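Local coordinates for phosphatidylglycerophosphatase and protein-tyrosine phosphatase 1 (Mus musculus, PDB 3RGO) that removes the terminal phosphate from phosphatidylglycerophosphate to give phosphatidylglycerol, a step on the mitochondrial pathway to cardiolipin, at residues 7-12 with 108-113; 15-20 with 48-53. One frame throughout, in Å; residues are numbered along the deposited sequence.

Contact 1: residues 7-12 with 108-113; sequences HTVLLG and AAYLIQ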
# COMPACT_ATOMS: atom_id res chain seq x y z
N HIS A 7 -6.44 -0.65 11.36
CA HIS A 7 -7.69 -1.36 11.15
C HIS A 7 -7.99 -1.60 9.66
O HIS A 7 -8.76 -2.49 9.31
CB HIS A 7 -8.85 -0.60 11.82
CG HIS A 7 -10.12 -1.39 11.91
ND1 HIS A 7 -11.16 -1.23 11.02
CD2 HIS A 7 -10.51 -2.35 12.79
CE1 HIS A 7 -12.14 -2.06 11.35
NE2 HIS A 7 -11.77 -2.74 12.41
N THR A 8 -7.38 -0.80 8.78
CA THR A 8 -7.64 -0.89 7.34
C THR A 8 -6.50 -1.57 6.57
O THR A 8 -6.72 -2.51 5.81
CB THR A 8 -7.86 0.50 6.70
OG1 THR A 8 -8.98 1.16 7.31
CG2 THR A 8 -8.12 0.38 5.20
N VAL A 9 -5.29 -1.08 6.78
CA VAL A 9 -4.17 -1.46 5.92
C VAL A 9 -3.31 -2.60 6.47
O VAL A 9 -2.98 -2.63 7.65
CB VAL A 9 -3.28 -0.25 5.61
CG1 VAL A 9 -1.98 -0.69 4.94
CG2 VAL A 9 -4.05 0.74 4.74
N LEU A 10 -2.96 -3.53 5.59
CA LEU A 10 -1.91 -4.50 5.87
C LEU A 10 -0.80 -4.34 4.84
O LEU A 10 -1.05 -4.00 3.68
CB LEU A 10 -2.47 -5.93 5.85
CG LEU A 10 -3.66 -6.18 6.78
CD1 LEU A 10 -4.97 -6.06 6.01
CD2 LEU A 10 -3.54 -7.55 7.43
N LEU A 11 0.43 -4.58 5.28
CA LEU A 11 1.61 -4.49 4.43
C LEU A 11 2.36 -5.82 4.49
O LEU A 11 2.68 -6.31 5.58
CB LEU A 11 2.52 -3.36 4.92
CG LEU A 11 3.93 -3.29 4.33
CD1 LEU A 11 3.90 -2.96 2.84
CD2 LEU A 11 4.79 -2.30 5.09
N GLY A 12 2.62 -6.42 3.33
CA GLY A 12 3.30 -7.71 3.30
C GLY A 12 3.93 -8.08 1.97
O GLY A 12 3.83 -7.33 0.99
N ALA A 108 3.29 4.40 3.66
CA ALA A 108 3.74 5.67 4.23
C ALA A 108 2.86 6.82 3.78
O ALA A 108 2.49 7.68 4.58
CB ALA A 108 5.21 5.94 3.87
N ALA A 109 2.52 6.85 2.50
CA ALA A 109 1.71 7.93 1.97
C ALA A 109 0.32 7.92 2.61
O ALA A 109 -0.20 8.96 3.01
CB ALA A 109 1.61 7.84 0.45
N TYR A 110 -0.26 6.72 2.71
CA TYR A 110 -1.53 6.53 3.40
C TYR A 110 -1.50 7.12 4.81
O TYR A 110 -2.37 7.91 5.17
CB TYR A 110 -1.86 5.03 3.46
CG TYR A 110 -2.90 4.64 4.48
CD1 TYR A 110 -4.25 4.80 4.23
CD2 TYR A 110 -2.52 4.09 5.71
CE1 TYR A 110 -5.21 4.44 5.17
CE2 TYR A 110 -3.46 3.73 6.65
CZ TYR A 110 -4.80 3.90 6.38
OH TYR A 110 -5.74 3.54 7.31
N LEU A 111 -0.49 6.74 5.60
CA LEU A 111 -0.37 7.24 6.97
C LEU A 111 -0.17 8.75 7.04
O LEU A 111 -0.72 9.43 7.91
CB LEU A 111 0.76 6.51 7.70
CG LEU A 111 0.54 5.02 7.94
CD1 LEU A 111 1.80 4.38 8.50
CD2 LEU A 111 -0.66 4.78 8.86
N ILE A 112 0.63 9.28 6.12
CA ILE A 112 0.84 10.72 6.06
C ILE A 112 -0.49 11.44 5.92
O ILE A 112 -0.78 12.39 6.65
CB ILE A 112 1.77 11.11 4.89
CG1 ILE A 112 3.20 10.66 5.20
CG2 ILE A 112 1.71 12.61 4.64
CD1 ILE A 112 4.17 10.81 4.03
N GLN A 113 -1.31 10.98 4.98
CA GLN A 113 -2.59 11.63 4.72
C GLN A 113 -3.56 11.43 5.88
O GLN A 113 -4.18 12.38 6.34
CB GLN A 113 -3.20 11.12 3.42
CG GLN A 113 -4.65 11.58 3.23
CD GLN A 113 -5.07 11.60 1.78
OE1 GLN A 113 -4.23 11.58 0.88
NE2 GLN A 113 -6.37 11.63 1.54
O HOH W 1 -8.28 2.58 9.27
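The central sheet of the phosphatase domain is packed here against the helix that follows the active-site loop: Val9, at the start of strand 9-12, and Thr8 just before it meet Tyr110 of helix 102-115. The strand and helix backbones stay well apart, with Val9 CA 8.8 Å from Tyr110 CA, and the tyrosine ring and the Val9 side chain together bridge the interval. Tyr110 carries CG anti to its backbone N (chi1 162°), which sends the ring out from the helix toward the sheet. One methyl of Val9 does the touching. CG2 lies over the centre of the ring face, 3.6 Å from the Tyr110 centroid and 12° off the ring normal, a well-centred CH-pi contact. The phenol end reaches farther, to Thr8, where Tyr110 OH is 3.8 Å from Thr8 CB. A water also spans this end, its O a short 2.5 Å from Thr8 OG1. From 3.3 Å that water O donates only a weak bond to Tyr110 OH. The stronger partner of the phenol is Asp6 OD2. The other carboxylate oxygen, Asp6 OD1, accepts from the backbone N of both Thr8 and Val9, the first closing an Asx turn. Asp6 thus ties the buried hydroxyl to the turn that leads into the strand. Backbone bonds from Thr8 and Leu10 to Val92 carry the connection on to strand 91-95. An aromatic residue on the helix, lying against an aliphatic residue of a strand, joins the layers of the alpha/beta fold characteristic of dual-specificity and other cysteine-dependent protein-tyrosine phosphatases.

Contact 2: residues 15-20 with 48-53; sequences PLKNMT and SKEWKK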
# COMPACT_ATOMS: atom_id res chain seq x y z
N PRO A 15 1.16 -11.75 -2.19
CA PRO A 15 0.18 -12.71 -1.67
C PRO A 15 0.13 -13.95 -2.55
O PRO A 15 -0.10 -13.84 -3.75
CB PRO A 15 -1.15 -11.96 -1.80
CG PRO A 15 -0.80 -10.56 -2.23
CD PRO A 15 0.51 -10.65 -2.92
N LEU A 16 0.34 -15.11 -1.95
CA LEU A 16 0.24 -16.37 -2.66
C LEU A 16 -1.22 -16.74 -2.89
O LEU A 16 -2.08 -16.41 -2.08
CB LEU A 16 0.91 -17.49 -1.85
CG LEU A 16 2.43 -17.62 -1.89
CD1 LEU A 16 3.11 -16.32 -2.24
CD2 LEU A 16 2.94 -18.17 -0.57
N LYS A 17 -1.49 -17.42 -4.00
CA LYS A 17 -2.83 -17.93 -4.28
C LYS A 17 -3.46 -18.57 -3.05
O LYS A 17 -4.63 -18.34 -2.74
CB LYS A 17 -2.77 -18.96 -5.40
CG LYS A 17 -2.22 -18.45 -6.72
CD LYS A 17 -3.33 -18.04 -7.66
CE LYS A 17 -2.92 -18.25 -9.10
NZ LYS A 17 -2.51 -19.66 -9.34
N ASN A 18 -2.67 -19.38 -2.34
CA ASN A 18 -3.16 -20.17 -1.23
C ASN A 18 -3.56 -19.36 0.00
O ASN A 18 -4.29 -19.84 0.87
CB ASN A 18 -2.12 -21.22 -0.83
CG ASN A 18 -1.04 -20.66 0.08
OD1 ASN A 18 -0.04 -20.12 -0.40
ND2 ASN A 18 -1.24 -20.77 1.39
N MET A 19 -3.07 -18.12 0.08
CA MET A 19 -3.32 -17.26 1.24
C MET A 19 -4.67 -16.55 1.14
O MET A 19 -5.19 -16.04 2.14
CB MET A 19 -2.21 -16.23 1.38
CG MET A 19 -0.82 -16.84 1.53
SD MET A 19 0.47 -15.59 1.42
CE MET A 19 -0.05 -14.47 2.71
N THR A 20 -5.22 -16.52 -0.06
CA THR A 20 -6.47 -15.82 -0.34
C THR A 20 -7.53 -16.03 0.73
O THR A 20 -8.10 -15.07 1.25
CB THR A 20 -7.05 -16.26 -1.70
OG1 THR A 20 -6.12 -15.93 -2.74
CG2 THR A 20 -8.37 -15.56 -1.98
N SER A 48 -6.36 -10.81 -11.47
CA SER A 48 -7.36 -9.86 -11.02
C SER A 48 -8.72 -10.54 -10.87
O SER A 48 -9.50 -10.19 -9.98
CB SER A 48 -7.47 -8.68 -11.99
OG SER A 48 -8.41 -7.74 -11.51
N LYS A 49 -8.98 -11.51 -11.74
CA LYS A 49 -10.24 -12.24 -11.70
C LYS A 49 -10.32 -13.20 -10.51
O LYS A 49 -11.37 -13.34 -9.90
CB LYS A 49 -10.46 -13.00 -13.02
CG LYS A 49 -9.18 -13.39 -13.74
CD LYS A 49 -9.09 -14.89 -13.96
CE LYS A 49 -7.79 -15.27 -14.65
NZ LYS A 49 -7.62 -16.74 -14.78
N GLU A 50 -9.20 -13.84 -10.18
CA GLU A 50 -9.16 -14.71 -9.01
C GLU A 50 -9.37 -13.89 -7.73
O GLU A 50 -9.83 -14.42 -6.72
CB GLU A 50 -7.84 -15.49 -8.96
CG GLU A 50 -7.74 -16.58 -10.03
CD GLU A 50 -6.40 -17.29 -10.02
OE1 GLU A 50 -5.36 -16.60 -10.04
OE2 GLU A 50 -6.39 -18.54 -10.01
N TRP A 51 -9.04 -12.61 -7.79
CA TRP A 51 -9.35 -11.72 -6.67
C TRP A 51 -10.85 -11.41 -6.63
O TRP A 51 -11.47 -11.45 -5.56
CB TRP A 51 -8.55 -10.42 -6.77
CG TRP A 51 -7.12 -10.53 -6.30
CD1 TRP A 51 -5.99 -10.30 -7.03
CD2 TRP A 51 -6.67 -10.89 -4.98
NE1 TRP A 51 -4.87 -10.49 -6.26
CE2 TRP A 51 -5.26 -10.85 -4.99
CE3 TRP A 51 -7.33 -11.23 -3.79
CZ2 TRP A 51 -4.50 -11.14 -3.87
CZ3 TRP A 51 -6.56 -11.52 -2.68
CH2 TRP A 51 -5.16 -11.48 -2.72
N LYS A 52 -11.43 -11.08 -7.78
CA LYS A 52 -12.86 -10.82 -7.86
C LYS A 52 -13.66 -11.98 -7.27
O LYS A 52 -14.57 -11.77 -6.47
CB LYS A 52 -13.30 -10.61 -9.32
CG LYS A 52 -12.79 -9.33 -9.96
CD LYS A 52 -13.51 -9.07 -11.28
CE LYS A 52 -13.47 -10.29 -12.18
NZ LYS A 52 -14.24 -10.09 -13.44
N LYS A 53 -13.31 -13.20 -7.67
CA LYS A 53 -13.96 -14.41 -7.17
C LYS A 53 -14.02 -14.43 -5.65
O LYS A 53 -15.04 -14.81 -5.06
CB LYS A 53 -13.23 -15.66 -7.67
CG LYS A 53 -13.70 -16.18 -9.02
CD LYS A 53 -13.46 -15.18 -10.14
CE LYS A 53 -13.67 -15.81 -11.51
NZ LYS A 53 -13.35 -14.85 -12.61
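Lys17 and Glu50 are brought across one another by differently shaped chains: lysine turns at chi2 (-96°) and again beyond it, while glutamate, with CG anti to its carbonyl carbon (chi1 -71°), runs extended from helix 48-53. They cross so that the lysine methylenes, rather than its ammonium, lie against the carboxylate. Lys17 CE is 3.1 Å from Glu50 OE1, whereas Lys17 NZ stays 4.1 Å from Glu50 OE2, too far for a salt bridge, and any attraction between the charges is probably modest. Glu50 OE1 has a firmer partner in the backbone N of Thr47, the glutamate half of a capping box, with Thr47 at the N-cap position. Deeper in, Trp51 extends its six-membered ring to the loop. Pro15 CB approaches the edge of the indole near its plane, 4.0 Å from Trp51 CZ2, and the two side chains cross at about a right angle. Thr20 flanks the same ring obliquely. Its OG1 donates to Lys17 O over 2.8 Å, tilted 30° from the carbonyl plane, and Thr20 N reaches that oxygen from the same face, so one carbonyl holds both groups; Asn46 ND2 also bonds OG1. Trp51 continues onto Val56 and Gln58. The contact joins a peripheral helix to the loop between strand 9-12 and helix 20-26, and Pro15, resting on Tyr93 and His95, packs that loop on the strand leading into the cysteine phosphatase signature loop.

Contact 1 is a buried packing site, its centre about 6 Å from the centre of the chain, and contact 2, its centre about 17 Å from that of the chain, is partly buried; the two contact centres are 21 Å apart. The segments of contact 2 both fall between those of contact 1 in the sequence, and residues 7-12 run almost directly into 15-20. Strand 91-95 is their common neighbour: 7-12 joins it by backbone hydrogen bonds, and Pro15 by side-chain packing. That strand leads to Cys96, the predicted phosphocysteine nucleophile, whose side chain is about 9 Å from that of Pro15. Contact 1 is not part of this site.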